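Local structure of chitinase (Paenibacillus sp. FPU-7, 5GZT) at residues Trp206-Ile212 / Thr223-Glu227; Lys426-Thr430 / Ser466-Ile472; Glu872-Ala878 / Leu921-Lys925. The protein probably catalyses the random endo-hydrolysis of N-acetyl-beta-D-glucosaminide (1->4)-beta-linkages in chitin and chitodextrins, as a cell-surface-expressed multi-modular chitinase. All coordinates share one frame. Residue numbers count along the deposited sequence, not the author numbering.

Interaction 1 of 3, residues Trp206-Ile212 / Thr223-Glu227; sequences WDNNATI and TYTYE
Three backbone hydrogen bonds tie 206-212 to 223-227: I212 N to Y224 O at 2.6 Å, Y224 N to I212 O at 2.6 Å, and Y226 N to A210 O at 2.8 Å. The first two form a closed hydrogen-bonded pair, I212 opposite Y224 with CA atoms 5.0 Å apart; next to it T211 and T225 form a non-hydrogen-bonded pair at 4.3 Å CA-CA. Strand segments 210-212 and 223-225 run at 162° to each other, 4.5 Å apart at closest approach of their axes. CA-H...O contacts fill in between, T225 CA to A210 O at 3.1 Å and T211 CA to Y224 O at 3.3 Å.

This is an antiparallel beta hairpin of strands 210-215 and 221-225; the other edge of 210-215 pairs with strand 251-261, T211 bonding through its backbone to K258. The second strand ends at T225, the N-cap of helix 226-229: with chi1 near 56° (p), its OG1 bonds K228 N. Y226 (-55/-30) opens a weakly bonded helical turn, which E227 (-62/-67) continues less regularly.

On the first segment, N208 adopts a left-handed helical backbone (50/41), while N209 is extended and turns OD1 to A260 N. E227 OE2 comes within 3.2 Å of N209 CB.

T211 and T225 share one sheet face (T211 CB to T225 CG2 3.8 Å); I212 and Y224 share the other (CB-CB 4.4 Å). Farther out, W206 (chi1 t) points its six-membered-ring edge at the face of Y226 (chi1 t) in an offset edge-to-face pair, centroids 5.2 Å apart and planes at 72°, with W206 CZ2 3.4 Å from Y226 CE2; both side chains also touch V235.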
loop_
_atom_site.group_PDB
_atom_site.type_symbol
_atom_site.label_atom_id
_atom_site.label_comp_id
_atom_site.label_asym_id
_atom_site.label_seq_id
_atom_site.Cartn_x
_atom_site.Cartn_y
_atom_site.Cartn_z
ATOM N N TRP B 206 -27.791 25.155 -13.693
ATOM C CA TRP B 206 -28.013 24.598 -12.372
ATOM C C TRP B 206 -29.512 24.666 -12.100
ATOM O O TRP B 206 -30.054 25.762 -11.960
ATOM C CB TRP B 206 -27.226 25.358 -11.271
ATOM C CG TRP B 206 -27.465 24.767 -9.885
ATOM C CD1 TRP B 206 -27.978 25.405 -8.780
ATOM C CD2 TRP B 206 -27.249 23.405 -9.495
ATOM N NE1 TRP B 206 -28.082 24.523 -7.730
ATOM C CE2 TRP B 206 -27.629 23.295 -8.139
ATOM C CE3 TRP B 206 -26.753 22.270 -10.157
ATOM C CZ2 TRP B 206 -27.532 22.090 -7.433
ATOM C CZ3 TRP B 206 -26.661 21.074 -9.459
ATOM C CH2 TRP B 206 -27.048 20.992 -8.105
ATOM N N ASP B 207 -30.184 23.511 -12.085
ATOM C CA ASP B 207 -31.596 23.468 -11.708
ATOM C C ASP B 207 -31.751 22.633 -10.454
ATOM O O ASP B 207 -32.637 21.757 -10.359
ATOM C CB ASP B 207 -32.475 22.969 -12.876
ATOM C CG ASP B 207 -34.012 23.073 -12.604
ATOM O OD1 ASP B 207 -34.459 23.970 -11.847
ATOM O OD2 ASP B 207 -34.765 22.228 -13.154
ATOM N N ASN B 208 -30.888 22.922 -9.475
ATOM C CA ASN B 208 -31.049 22.369 -8.155
ATOM C C ASN B 208 -31.253 20.830 -8.209
ATOM O O ASN B 208 -32.109 20.258 -7.506
ATOM C CB ASN B 208 -32.231 23.079 -7.491
ATOM C CG ASN B 208 -32.217 22.950 -5.991
ATOM O OD1 ASN B 208 -32.960 22.139 -5.427
ATOM N ND2 ASN B 208 -31.357 23.733 -5.329
ATOM N N ASN B 209 -30.488 20.178 -9.086
ATOM C CA ASN B 209 -30.455 18.723 -9.136
ATOM C C ASN B 209 -29.212 18.262 -9.891
ATOM O O ASN B 209 -28.673 18.967 -10.791
ATOM C CB ASN B 209 -31.709 18.115 -9.776
ATOM C CG ASN B 209 -31.559 17.924 -11.277
ATOM O OD1 ASN B 209 -31.236 18.866 -12.008
ATOM N ND2 ASN B 209 -31.757 16.699 -11.740
ATOM N N ALA B 210 -28.784 17.067 -9.499
ATOM C CA ALA B 210 -27.668 16.353 -10.117
ATOM C C ALA B 210 -27.530 15.006 -9.443
ATOM O O ALA B 210 -27.977 14.791 -8.286
ATOM C CB ALA B 210 -26.359 17.129 -10.022
ATOM N N THR B 211 -26.903 14.109 -10.193
ATOM C CA THR B 211 -26.791 12.702 -9.813
ATOM C C THR B 211 -25.317 12.197 -10.077
ATOM O O THR B 211 -24.725 12.380 -11.183
ATOM C CB THR B 211 -27.982 11.873 -10.429
ATOM O OG1 THR B 211 -27.548 10.578 -10.865
ATOM C CG2 THR B 211 -28.685 12.623 -11.610
ATOM N N ILE B 212 -24.708 11.646 -9.021
ATOM C CA ILE B 212 -23.302 11.198 -9.054
ATOM C C ILE B 212 -23.292 9.732 -8.727
ATOM O O ILE B 212 -23.903 9.342 -7.708
ATOM C CB ILE B 212 -22.434 11.947 -8.026
ATOM C CG1 ILE B 212 -22.239 13.400 -8.467
ATOM C CG2 ILE B 212 -21.055 11.290 -7.876
ATOM C CD1 ILE B 212 -21.779 14.313 -7.363
ATOM N N THR B 223 -24.664 5.675 -5.507
ATOM C CA THR B 223 -25.312 6.838 -6.145
ATOM C C THR B 223 -25.661 7.927 -5.134
ATOM O O THR B 223 -26.034 7.645 -3.971
ATOM C CB THR B 223 -26.560 6.460 -6.990
ATOM O OG1 THR B 223 -26.354 5.229 -7.686
ATOM C CG2 THR B 223 -26.830 7.553 -8.018
ATOM N N TYR B 224 -25.466 9.161 -5.583
ATOM C CA TYR B 224 -25.733 10.335 -4.798
ATOM C C TYR B 224 -26.500 11.365 -5.663
ATOM O O TYR B 224 -26.127 11.609 -6.823
ATOM C CB TYR B 224 -24.417 10.913 -4.235
ATOM C CG TYR B 224 -23.723 9.984 -3.229
ATOM C CD1 TYR B 224 -24.149 9.895 -1.884
ATOM C CD2 TYR B 224 -22.655 9.177 -3.629
ATOM C CE1 TYR B 224 -23.525 9.032 -0.982
ATOM C CE2 TYR B 224 -22.022 8.343 -2.732
ATOM C CZ TYR B 224 -22.455 8.257 -1.420
ATOM O OH TYR B 224 -21.795 7.404 -0.573
ATOM N N THR B 225 -27.568 11.942 -5.095
ATOM C CA THR B 225 -28.393 12.957 -5.790
ATOM C C THR B 225 -28.541 14.223 -4.955
ATOM O O THR B 225 -28.581 14.126 -3.722
ATOM C CB THR B 225 -29.813 12.420 -6.098
ATOM O OG1 THR B 225 -30.461 11.975 -4.877
ATOM C CG2 THR B 225 -29.736 11.273 -7.145
ATOM N N TYR B 226 -28.651 15.392 -5.602
ATOM C CA TYR B 226 -29.044 16.621 -4.862
ATOM C C TYR B 226 -30.378 16.448 -4.104
ATOM O O TYR B 226 -30.580 17.062 -3.056
ATOM C CB TYR B 226 -29.139 17.853 -5.763
ATOM C CG TYR B 226 -29.019 19.171 -5.000
ATOM C CD1 TYR B 226 -30.124 19.759 -4.363
ATOM C CD2 TYR B 226 -27.803 19.839 -4.920
ATOM C CE1 TYR B 226 -30.007 20.968 -3.663
ATOM C CE2 TYR B 226 -27.676 21.044 -4.221
ATOM C CZ TYR B 226 -28.776 21.610 -3.600
ATOM O OH TYR B 226 -28.626 22.798 -2.924
ATOM N N GLU B 227 -31.262 15.597 -4.632
ATOM C CA GLU B 227 -32.551 15.275 -3.993
ATOM C C GLU B 227 -32.377 14.609 -2.610
ATOM O O GLU B 227 -32.718 15.213 -1.584
ATOM C CB GLU B 227 -33.440 14.417 -4.932
ATOM C CG GLU B 227 -34.163 15.187 -6.057
ATOM C CD GLU B 227 -33.244 15.928 -7.044
ATOM O OE1 GLU B 227 -32.073 15.513 -7.272
ATOM O OE2 GLU B 227 -33.711 16.944 -7.603
#

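Interaction 2 of 3, residues Lys426-Thr430 / Ser466-Ile472; sequences KANFT and SVELTKI
A water-bridged polar contact over a small apolar core joins the first turns of helix 425-447, the helix after the fourth barrel strand of the first family 18 module, to the loop and short helix that follow the fifth. Segment 426-430 is helical throughout; 466-468 is non-helical and leads into helix 469-472, with E468 at the N-cap position and I472 N bonded to E468 O at 2.6 Å. The nearest CA pairs are K426-V467 (5.0 Å) and T430-I472 (5.5 Å).

The direct polar link is T430 OG1 to E468 OE1, 2.6 Å, with T430 (chi1 m) donating. Water 1 reinforces it: it donates to K426 O (2.7 Å) and to T430 OG1 (2.9 Å) and accepts from E468 N (3.0 Å). K426, extended with all four chi angles t, lies along the loop, its CB 3.4 Å from S466 O; its NZ bonds D465 O and, at 3.1 Å, water 2, which donates to V467 O at 3.0 Å. E468 OE2 also makes a 3.6 Å salt bridge with K471 NZ.

Beneath, F429 (chi1 t) brings CD2 to 3.8 Å from V467 CG1 and CE2 to 4.1 Å from I472 CD1. The same ring meets W408, just past strand 403-407 and within the DxxDxDxE sequence that in family 18 enzymes carries the catalytic acid, and it touches Y463 of helix 461-464.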
loop_
_atom_site.group_PDB
_atom_site.type_symbol
_atom_site.label_atom_id
_atom_site.label_comp_id
_atom_site.label_asym_id
_atom_site.label_seq_id
_atom_site.Cartn_x
_atom_site.Cartn_y
_atom_site.Cartn_z
ATOM N N LYS B 426 13.232 6.861 -23.764
ATOM C CA LYS B 426 12.460 7.999 -23.285
ATOM C C LYS B 426 11.040 8.150 -23.911
ATOM O O LYS B 426 10.053 8.005 -23.204
ATOM C CB LYS B 426 13.315 9.241 -23.378
ATOM C CG LYS B 426 12.647 10.494 -22.829
ATOM C CD LYS B 426 13.629 11.641 -22.619
ATOM C CE LYS B 426 12.882 12.703 -21.845
ATOM N NZ LYS B 426 13.709 13.880 -21.528
ATOM N N ALA B 427 10.912 8.337 -25.238
ATOM C CA ALA B 427 9.554 8.331 -25.894
ATOM C C ALA B 427 8.938 6.928 -25.934
ATOM O O ALA B 427 7.707 6.737 -25.850
ATOM C CB ALA B 427 9.647 8.914 -27.332
ATOM N N ASN B 428 9.786 5.919 -26.042
ATOM C CA ASN B 428 9.273 4.553 -26.138
ATOM C C ASN B 428 8.522 4.133 -24.893
ATOM O O ASN B 428 7.452 3.440 -24.974
ATOM C CB ASN B 428 10.430 3.569 -26.496
ATOM C CG ASN B 428 10.909 3.713 -27.986
ATOM O OD1 ASN B 428 10.292 4.444 -28.758
ATOM N ND2 ASN B 428 11.999 3.044 -28.366
ATOM N N PHE B 429 9.060 4.545 -23.723
ATOM C CA PHE B 429 8.396 4.230 -22.425
ATOM C C PHE B 429 6.997 4.870 -22.460
ATOM O O PHE B 429 5.942 4.260 -22.101
ATOM C CB PHE B 429 9.328 4.762 -21.274
ATOM C CG PHE B 429 8.880 4.421 -19.853
ATOM C CD1 PHE B 429 8.370 3.151 -19.518
ATOM C CD2 PHE B 429 9.043 5.361 -18.826
ATOM C CE1 PHE B 429 8.012 2.846 -18.199
ATOM C CE2 PHE B 429 8.690 5.049 -17.526
ATOM C CZ PHE B 429 8.151 3.807 -17.224
ATOM N N THR B 430 6.933 6.094 -22.948
ATOM C CA THR B 430 5.612 6.782 -23.032
ATOM C C THR B 430 4.583 6.013 -23.865
ATOM O O THR B 430 3.406 5.766 -23.462
ATOM C CB THR B 430 5.810 8.213 -23.600
ATOM O OG1 THR B 430 6.649 8.960 -22.705
ATOM C CG2 THR B 430 4.453 8.916 -23.779
ATOM N N SER B 466 15.202 11.301 -17.944
ATOM C CA SER B 466 15.172 10.184 -18.869
ATOM C C SER B 466 13.763 9.742 -19.212
ATOM O O SER B 466 13.590 8.839 -20.039
ATOM C CB SER B 466 15.946 9.000 -18.269
ATOM O OG SER B 466 17.311 9.356 -18.039
ATOM N N VAL B 467 12.755 10.372 -18.622
ATOM C CA VAL B 467 11.381 9.987 -18.878
ATOM C C VAL B 467 10.540 11.258 -19.018
ATOM O O VAL B 467 11.021 12.369 -18.732
ATOM C CB VAL B 467 10.776 9.058 -17.775
ATOM C CG1 VAL B 467 11.618 7.804 -17.536
ATOM C CG2 VAL B 467 10.643 9.804 -16.464
ATOM N N GLU B 468 9.308 11.055 -19.476
ATOM C CA GLU B 468 8.370 12.146 -19.858
ATOM C C GLU B 468 7.234 12.227 -18.869
ATOM O O GLU B 468 6.107 11.740 -19.103
ATOM C CB GLU B 468 7.865 11.969 -21.324
ATOM C CG GLU B 468 9.010 11.916 -22.362
ATOM C CD GLU B 468 8.547 11.765 -23.839
ATOM O OE1 GLU B 468 7.688 10.904 -24.156
ATOM O OE2 GLU B 468 9.091 12.530 -24.663
ATOM N N LEU B 469 7.540 12.841 -17.722
ATOM C CA LEU B 469 6.660 12.705 -16.569
ATOM C C LEU B 469 5.284 13.247 -16.850
ATOM O O LEU B 469 4.249 12.594 -16.556
ATOM C CB LEU B 469 7.274 13.355 -15.300
ATOM C CG LEU B 469 8.552 12.703 -14.784
ATOM C CD1 LEU B 469 9.222 13.606 -13.779
ATOM C CD2 LEU B 469 8.221 11.363 -14.162
ATOM N N THR B 470 5.259 14.446 -17.427
ATOM C CA THR B 470 3.995 15.107 -17.722
ATOM C C THR B 470 3.271 14.257 -18.749
ATOM O O THR B 470 2.052 14.041 -18.637
ATOM C CB THR B 470 4.247 16.560 -18.225
ATOM O OG1 THR B 470 4.622 17.395 -17.103
ATOM C CG2 THR B 470 2.982 17.131 -18.893
ATOM N N LYS B 471 4.028 13.703 -19.716
ATOM C CA LYS B 471 3.418 12.788 -20.693
ATOM C C LYS B 471 2.924 11.461 -20.170
ATOM O O LYS B 471 1.831 11.057 -20.529
ATOM C CB LYS B 471 4.310 12.594 -21.901
ATOM C CG LYS B 471 4.505 13.903 -22.658
ATOM C CD LYS B 471 5.166 13.699 -24.012
ATOM C CE LYS B 471 6.181 14.801 -24.287
ATOM N NZ LYS B 471 6.506 14.780 -25.734
ATOM N N ILE B 472 3.678 10.775 -19.301
ATOM C CA ILE B 472 3.228 9.425 -18.861
ATOM C C ILE B 472 2.213 9.474 -17.768
ATOM O O ILE B 472 1.432 8.548 -17.587
ATOM C CB ILE B 472 4.409 8.535 -18.408
ATOM C CG1 ILE B 472 5.100 9.048 -17.132
ATOM C CG2 ILE B 472 5.415 8.388 -19.526
ATOM C CD1 ILE B 472 6.511 8.506 -16.921
HETATM O O HOH W 1 8.818 8.430 -20.832
HETATM O O HOH W 2 11.937 15.163 -19.337
#

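Interaction 3 of 3, residues Glu872-Ala878 / Leu921-Lys925; sequences EELANSA and LFREK
Two neighbouring helices of the outer layer of the second family 18 TIM barrel, 868-884 and 911-933, pack side by side over strand 889-893, which lies between them in sequence, as in successive beta-alpha units. Both segments are helical; their axes come within 9.8 Å and cross at -44°, the N-to-C directions 44° apart. A875 and F922 are the nearest CA pair, 5.7 Å apart.

The small bump is A875: its CB points at the facing helix and fits among L921, F922 and K925, 4.3 Å from L921 CD2, 3.7 Å from F922 CE1 and 3.6 Å from K925 CD. In return, the F922 ring (chi1 -91°, between wells) slides into the hollow edged by L874, A875 and A878. A875 CA sits over its face in a CH-pi contact, 4.1 Å from the F922 centroid and 29° off the normal; L874 CD2 meets the ring edge at F922 CZ (4.0 Å), and A878 CB lies 3.6 Å from F922 CE2. The base of the hollow is the barrel wall, where F922 touches I890 and L892.

Toward solvent, L921 CD2 abuts the backbone of E872, 3.4 Å from its N. K925 (chi1 m) passes over A875 to E872 in a salt bridge whose hydrogen bonds are weak: K925 NZ to E872 OE1 2.9 Å, K925 NZ to E872 OE2 3.0 Å. E872 OE2 also accepts from N876 ND2 at 3.1 Å, and water 3 accepts from K925 NZ (2.7 Å) while donating to N876 OD1 at 2.8 Å.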
loop_
_atom_site.group_PDB
_atom_site.type_symbol
_atom_site.label_atom_id
_atom_site.label_comp_id
_atom_site.label_asym_id
_atom_site.label_seq_id
_atom_site.Cartn_x
_atom_site.Cartn_y
_atom_site.Cartn_z
ATOM N N GLU B 872 -26.323 -12.073 49.627
ATOM C CA GLU B 872 -26.178 -12.373 51.015
ATOM C C GLU B 872 -26.452 -13.842 51.327
ATOM O O GLU B 872 -25.622 -14.540 51.954
ATOM C CB GLU B 872 -27.089 -11.410 51.830
ATOM C CG GLU B 872 -27.151 -11.684 53.326
ATOM C CD GLU B 872 -25.944 -11.116 54.039
ATOM O OE1 GLU B 872 -25.258 -10.242 53.402
ATOM O OE2 GLU B 872 -25.729 -11.543 55.216
ATOM N N GLU B 873 -27.586 -14.326 50.859
ATOM C CA GLU B 873 -27.922 -15.695 51.115
ATOM C C GLU B 873 -26.933 -16.701 50.455
ATOM O O GLU B 873 -26.486 -17.681 51.090
ATOM C CB GLU B 873 -29.338 -15.948 50.578
ATOM C CG GLU B 873 -29.803 -17.317 50.917
ATOM C CD GLU B 873 -31.222 -17.598 50.419
ATOM O OE1 GLU B 873 -31.752 -16.872 49.509
ATOM O OE2 GLU B 873 -31.753 -18.586 50.998
ATOM N N LEU B 874 -26.568 -16.454 49.215
ATOM C CA LEU B 874 -25.625 -17.336 48.527
ATOM C C LEU B 874 -24.257 -17.263 49.257
ATOM O O LEU B 874 -23.633 -18.288 49.550
ATOM C CB LEU B 874 -25.482 -16.998 47.012
ATOM C CG LEU B 874 -24.524 -18.012 46.323
ATOM C CD1 LEU B 874 -25.254 -19.296 46.102
ATOM C CD2 LEU B 874 -23.941 -17.530 44.999
ATOM N N ALA B 875 -23.843 -16.065 49.633
ATOM C CA ALA B 875 -22.526 -15.904 50.237
ATOM C C ALA B 875 -22.436 -16.624 51.562
ATOM O O ALA B 875 -21.522 -17.402 51.827
ATOM C CB ALA B 875 -22.185 -14.425 50.361
ATOM N N ASN B 876 -23.440 -16.420 52.413
ATOM C CA ASN B 876 -23.489 -17.105 53.687
ATOM C C ASN B 876 -23.525 -18.592 53.480
ATOM O O ASN B 876 -22.824 -19.340 54.127
ATOM C CB ASN B 876 -24.765 -16.663 54.498
ATOM C CG ASN B 876 -24.635 -15.287 55.082
ATOM O OD1 ASN B 876 -23.551 -14.812 55.341
ATOM N ND2 ASN B 876 -25.764 -14.651 55.337
ATOM N N SER B 877 -24.303 -19.060 52.526
ATOM C CA SER B 877 -24.313 -20.513 52.281
ATOM C C SER B 877 -22.972 -21.088 51.748
ATOM O O SER B 877 -22.544 -22.192 52.127
ATOM C CB SER B 877 -25.464 -20.818 51.335
ATOM O OG SER B 877 -25.535 -22.176 51.123
ATOM N N ALA B 878 -22.307 -20.344 50.850
ATOM C CA ALA B 878 -21.002 -20.768 50.324
ATOM C C ALA B 878 -19.967 -20.850 51.425
ATOM O O ALA B 878 -19.201 -21.778 51.535
ATOM C CB ALA B 878 -20.559 -19.717 49.309
ATOM N N LEU B 921 -19.215 -8.699 47.691
ATOM C CA LEU B 921 -19.866 -9.194 48.950
ATOM C C LEU B 921 -19.123 -10.442 49.428
ATOM O O LEU B 921 -18.857 -10.605 50.626
ATOM C CB LEU B 921 -21.334 -9.487 48.730
ATOM C CG LEU B 921 -21.992 -10.005 50.028
ATOM C CD1 LEU B 921 -22.026 -8.861 51.024
ATOM C CD2 LEU B 921 -23.439 -10.346 49.743
ATOM N N PHE B 922 -18.806 -11.337 48.526
ATOM C CA PHE B 922 -18.041 -12.562 48.919
ATOM C C PHE B 922 -16.696 -12.188 49.596
ATOM O O PHE B 922 -16.346 -12.777 50.653
ATOM C CB PHE B 922 -17.766 -13.500 47.760
ATOM C CG PHE B 922 -18.822 -14.574 47.530
ATOM C CD1 PHE B 922 -20.096 -14.273 47.152
ATOM C CD2 PHE B 922 -18.484 -15.890 47.654
ATOM C CE1 PHE B 922 -20.999 -15.265 46.976
ATOM C CE2 PHE B 922 -19.361 -16.868 47.426
ATOM C CZ PHE B 922 -20.628 -16.584 47.100
ATOM N N ARG B 923 -15.994 -11.175 49.050
ATOM C CA ARG B 923 -14.704 -10.734 49.657
ATOM C C ARG B 923 -14.911 -10.117 51.010
ATOM O O ARG B 923 -14.181 -10.454 51.956
ATOM C CB ARG B 923 -13.964 -9.773 48.768
ATOM C CG ARG B 923 -12.593 -9.267 49.236
ATOM C CD ARG B 923 -11.885 -10.041 50.390
ATOM N NE ARG B 923 -11.389 -11.254 50.097
ATOM C CZ ARG B 923 -10.930 -12.270 50.812
ATOM N NH1 ARG B 923 -10.911 -12.555 52.105
ATOM N NH2 ARG B 923 -10.439 -13.213 49.973
ATOM N N GLU B 924 -15.961 -9.311 51.159
ATOM C CA GLU B 924 -16.281 -8.801 52.490
ATOM C C GLU B 924 -16.550 -9.916 53.492
ATOM O O GLU B 924 -15.983 -9.947 54.582
ATOM C CB GLU B 924 -17.470 -7.832 52.402
ATOM C CG GLU B 924 -17.927 -7.327 53.734
ATOM C CD GLU B 924 -19.095 -6.321 53.629
ATOM O OE1 GLU B 924 -20.167 -6.609 53.111
ATOM O OE2 GLU B 924 -18.912 -5.248 54.074
ATOM N N LYS B 925 -17.379 -10.858 53.143
ATOM C CA LYS B 925 -17.686 -11.944 54.071
ATOM C C LYS B 925 -16.487 -12.779 54.395
ATOM O O LYS B 925 -16.383 -13.266 55.460
ATOM C CB LYS B 925 -18.776 -12.822 53.514
ATOM C CG LYS B 925 -20.058 -11.990 53.478
ATOM C CD LYS B 925 -21.305 -12.783 53.488
ATOM C CE LYS B 925 -22.507 -11.871 53.427
ATOM N NZ LYS B 925 -22.779 -11.032 54.636
HETATM O O HOH W 3 -23.016 -12.580 56.867
#

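The three contacts are independent of one another in space. Interactions 1 and 2 have centres 39 Å apart (nearest atoms about 25 Å), yet one sheet network links their surroundings: the hairpin of interaction 1 pairs with strand 251-261, which pairs with 264-284, a strand of the first barrel. Interaction 3 lies in the second barrel, its centre 67 Å from that of interaction 1 and 81 Å from that of interaction 2. Interactions 2 and 3 use equivalent helices of the two modules, 425-447 and 911-933, on different neighbours: the former faces the elements after the fifth strand, the latter the preceding helix. Through W408, interaction 2 adjoins the presumed catalytic motif.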